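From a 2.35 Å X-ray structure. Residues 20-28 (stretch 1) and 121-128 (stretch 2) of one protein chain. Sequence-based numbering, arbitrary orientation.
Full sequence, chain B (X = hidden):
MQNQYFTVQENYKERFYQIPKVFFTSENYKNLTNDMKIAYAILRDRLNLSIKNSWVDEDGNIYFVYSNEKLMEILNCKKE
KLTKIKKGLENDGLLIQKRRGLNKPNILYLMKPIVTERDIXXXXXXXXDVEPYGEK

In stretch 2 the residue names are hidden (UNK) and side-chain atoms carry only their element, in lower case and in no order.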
# COMPACT_ATOMS: atom_id res chain seq x y z
N PRO B 20 20.44 3.31 6.37
CA PRO B 20 21.77 3.90 6.16
C PRO B 20 21.65 5.39 5.86
O PRO B 20 20.86 5.80 5.00
CB PRO B 20 22.31 3.12 4.97
CG PRO B 20 21.71 1.77 5.16
CD PRO B 20 20.28 2.09 5.55
N LYS B 21 22.43 6.21 6.57
CA LYS B 21 22.43 7.65 6.37
C LYS B 21 22.83 8.02 4.95
O LYS B 21 22.39 9.03 4.40
CB LYS B 21 23.38 8.34 7.36
CG LYS B 21 22.88 8.36 8.81
CD LYS B 21 23.66 9.39 9.64
CE LYS B 21 23.17 9.43 11.07
NZ LYS B 21 23.91 10.45 11.89
N VAL B 22 23.67 7.19 4.35
CA VAL B 22 24.12 7.44 2.99
C VAL B 22 22.92 7.51 2.03
O VAL B 22 23.02 8.11 0.96
CB VAL B 22 25.13 6.33 2.54
CG1 VAL B 22 24.43 4.99 2.47
CG2 VAL B 22 25.77 6.69 1.21
N PHE B 23 21.78 6.94 2.42
CA PHE B 23 20.59 6.99 1.56
C PHE B 23 20.00 8.40 1.51
O PHE B 23 19.13 8.69 0.70
CB PHE B 23 19.48 6.02 2.04
CG PHE B 23 19.79 4.55 1.79
CD1 PHE B 23 20.96 4.18 1.14
CD2 PHE B 23 18.91 3.56 2.21
CE1 PHE B 23 21.26 2.82 0.92
CE2 PHE B 23 19.19 2.21 1.99
CZ PHE B 23 20.36 1.84 1.34
N PHE B 24 20.48 9.28 2.39
CA PHE B 24 19.96 10.64 2.41
C PHE B 24 21.02 11.69 2.09
O PHE B 24 20.74 12.88 2.05
CB PHE B 24 19.35 10.96 3.78
CG PHE B 24 18.27 10.00 4.21
CD1 PHE B 24 18.60 8.85 4.91
CD2 PHE B 24 16.93 10.27 3.93
CE1 PHE B 24 17.60 7.97 5.34
CE2 PHE B 24 15.93 9.39 4.35
CZ PHE B 24 16.26 8.24 5.06
N THR B 25 22.25 11.24 1.85
CA THR B 25 23.33 12.16 1.52
C THR B 25 23.86 11.88 0.12
O THR B 25 23.97 12.80 -0.69
CB THR B 25 24.50 12.04 2.53
OG1 THR B 25 25.00 10.70 2.53
CG2 THR B 25 24.02 12.39 3.94
N SER B 26 24.16 10.61 -0.15
CA SER B 26 24.68 10.17 -1.44
C SER B 26 23.68 10.43 -2.56
O SER B 26 22.49 10.09 -2.43
CB SER B 26 25.01 8.67 -1.40
OG SER B 26 25.45 8.19 -2.66
N GLU B 27 24.15 11.02 -3.65
CA GLU B 27 23.29 11.30 -4.79
C GLU B 27 23.13 10.02 -5.59
O GLU B 27 22.31 9.95 -6.52
CB GLU B 27 23.90 12.40 -5.65
CG GLU B 27 23.18 13.74 -5.54
CD GLU B 27 23.14 14.28 -4.11
OE1 GLU B 27 22.45 13.67 -3.26
OE2 GLU B 27 23.79 15.30 -3.84
N ASN B 28 23.90 9.01 -5.24
CA ASN B 28 23.82 7.73 -5.92
C ASN B 28 22.56 7.00 -5.51
O ASN B 28 22.22 5.96 -6.10
CB ASN B 28 25.04 6.87 -5.58
CG ASN B 28 26.32 7.47 -6.12
OD1 ASN B 28 26.53 7.53 -7.33
ND2 ASN B 28 27.17 7.93 -5.21
N UNK B 121 32.30 13.12 3.66
CA UNK B 121 32.31 14.55 3.89
C UNK B 121 30.95 15.06 4.34
O UNK B 121 30.82 15.73 5.37
c UNK B 121 32.71 16.80 2.72
o UNK B 121 32.54 20.96 3.00
c UNK B 121 33.67 18.90 3.48
c UNK B 121 31.65 17.52 2.16
c UNK B 121 32.75 15.28 2.62
c UNK B 121 32.60 19.59 2.91
c UNK B 121 31.60 18.91 2.25
c UNK B 121 33.71 17.50 3.38
N UNK B 122 29.92 14.75 3.56
CA UNK B 122 28.58 15.21 3.89
C UNK B 122 28.07 14.70 5.23
O UNK B 122 27.50 15.46 6.01
c UNK B 122 26.60 16.19 -0.71
c UNK B 122 27.58 14.82 2.79
c UNK B 122 27.73 15.62 1.49
n UNK B 122 25.44 15.94 -1.62
c UNK B 122 26.53 15.36 0.57
N UNK B 123 28.26 13.41 5.50
CA UNK B 123 27.78 12.84 6.75
C UNK B 123 28.50 13.44 7.96
O UNK B 123 27.87 13.74 8.98
c UNK B 123 27.95 11.31 6.77
c UNK B 123 27.31 9.20 5.47
c UNK B 123 27.04 10.67 5.71
c UNK B 123 27.62 10.77 8.15
N UNK B 124 29.81 13.61 7.85
CA UNK B 124 30.60 14.16 8.94
C UNK B 124 30.15 15.58 9.26
O UNK B 124 29.99 15.94 10.43
c UNK B 124 33.25 13.44 10.70
c UNK B 124 32.09 14.16 8.55
o UNK B 124 32.26 12.79 11.13
c UNK B 124 33.03 14.55 9.68
o UNK B 124 34.42 13.22 11.09
N UNK B 125 29.91 16.38 8.22
CA UNK B 125 29.47 17.75 8.42
C UNK B 125 28.10 17.84 9.08
O UNK B 125 27.86 18.71 9.92
c UNK B 125 29.10 19.98 7.28
c UNK B 125 28.42 20.51 4.91
c UNK B 125 29.39 20.81 6.03
c UNK B 125 29.46 18.51 7.10
n UNK B 125 28.68 21.40 3.74
N UNK B 126 27.19 16.94 8.70
CA UNK B 126 25.85 16.97 9.28
C UNK B 126 25.84 16.63 10.77
O UNK B 126 25.13 17.26 11.54
c UNK B 126 23.36 15.63 6.60
o UNK B 126 23.53 14.97 5.55
o UNK B 126 22.27 15.65 7.23
c UNK B 126 24.91 16.02 8.55
c UNK B 126 24.52 16.45 7.15
N UNK B 127 26.60 15.62 11.18
CA UNK B 127 26.58 15.27 12.58
C UNK B 127 27.50 16.13 13.44
O UNK B 127 27.61 15.93 14.65
c UNK B 127 28.04 11.67 11.97
c UNK B 127 26.83 13.76 12.76
o UNK B 127 29.19 11.17 11.86
o UNK B 127 27.00 10.97 12.10
c UNK B 127 27.93 13.20 11.92
N UNK B 128 28.14 17.11 12.82
CA UNK B 128 29.00 18.04 13.54
C UNK B 128 28.47 19.45 13.37
O UNK B 128 29.16 20.44 13.64
c UNK B 128 30.44 17.96 13.05
o UNK B 128 30.94 15.62 13.17
c UNK B 128 31.16 16.75 13.61
n UNK B 128 32.01 16.98 14.60

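Position 121 has eight side-chain atoms: one carbon, then a ring of six carbons that bears one oxygen. The side chain does not reach stretch 1. A six-carbon ring with a hydroxyl is Tyr-121.

Position 122 has four carbons in a row ending in a nitrogen. The chain is extended, and its nitrogen lies 2.8 Å from OE2 of Glu-27 and 3.6 Å from the backbone O of Thr-25. An unbranched chain of this length with a terminal nitrogen is Lys-122. Its NZ forms a salt bridge with Glu-27 OE2. Nearer the backbone, CB of Lys-122 packs 4.2 Å from CB of Thr-25.

Position 123 has four carbons and no polar atom. The side chain forks at its first carbon, and one arm is two carbons long. Its carbons lie against Thr-25, Val-22 and Lys-21. That pattern is Ile-123. CG1 of Ile-123 lies 3.8 Å from OG1 of Thr-25, and CD1 of Ile-123 lies 4.3 Å from N of Val-22. CG2 of Ile-123 reaches 4.5 Å from CD of Lys-21.

Position 124 has three carbons, the third carrying two oxygens. It is out of reach of stretch 1. The carboxylate at the end of this chain identifies Glu-124.

Position 125 again has four carbons in a row and a terminal nitrogen. It also makes no contact with stretch 1. It is Lys-125.

Position 126 has three carbons and two oxygens on the third. One oxygen lies 3.1 Å from CG2 of Thr-25, a close approach to a methyl group. The residue is Glu-126, and the oxygen is OE2.

Position 127 has the same atoms, three carbons with two oxygens on the last. One oxygen is 3.1 Å from NZ of Lys-21. This is Glu-127. Lys-21 NZ donates a hydrogen bond to Glu-127 OE2 within a salt bridge.

Position 128 has two carbons, the second carrying one oxygen and one nitrogen. This short amide is Asn-128, out of reach of stretch 1.

The touching residues are at least 95 positions apart in sequence, and the contact buries 333 Å², both sides summed. In stretch 2, positions 122, 123, 126 and 127 meet stretch 1; the first three lie on one face of the helix. Thr-25 is central, touching three of these residues. Its OG1 is buried with no polar partner in the model, and its nearest neighbour across the contact is a carbon of Ile-123. Two salt bridges of opposite polarity complete the contact: stretch 1 supplies the acid in Glu-27–Lys-122 and the base in Lys-21–Glu-127.

Stretch 2, residues 121-128: YKIEKEEN
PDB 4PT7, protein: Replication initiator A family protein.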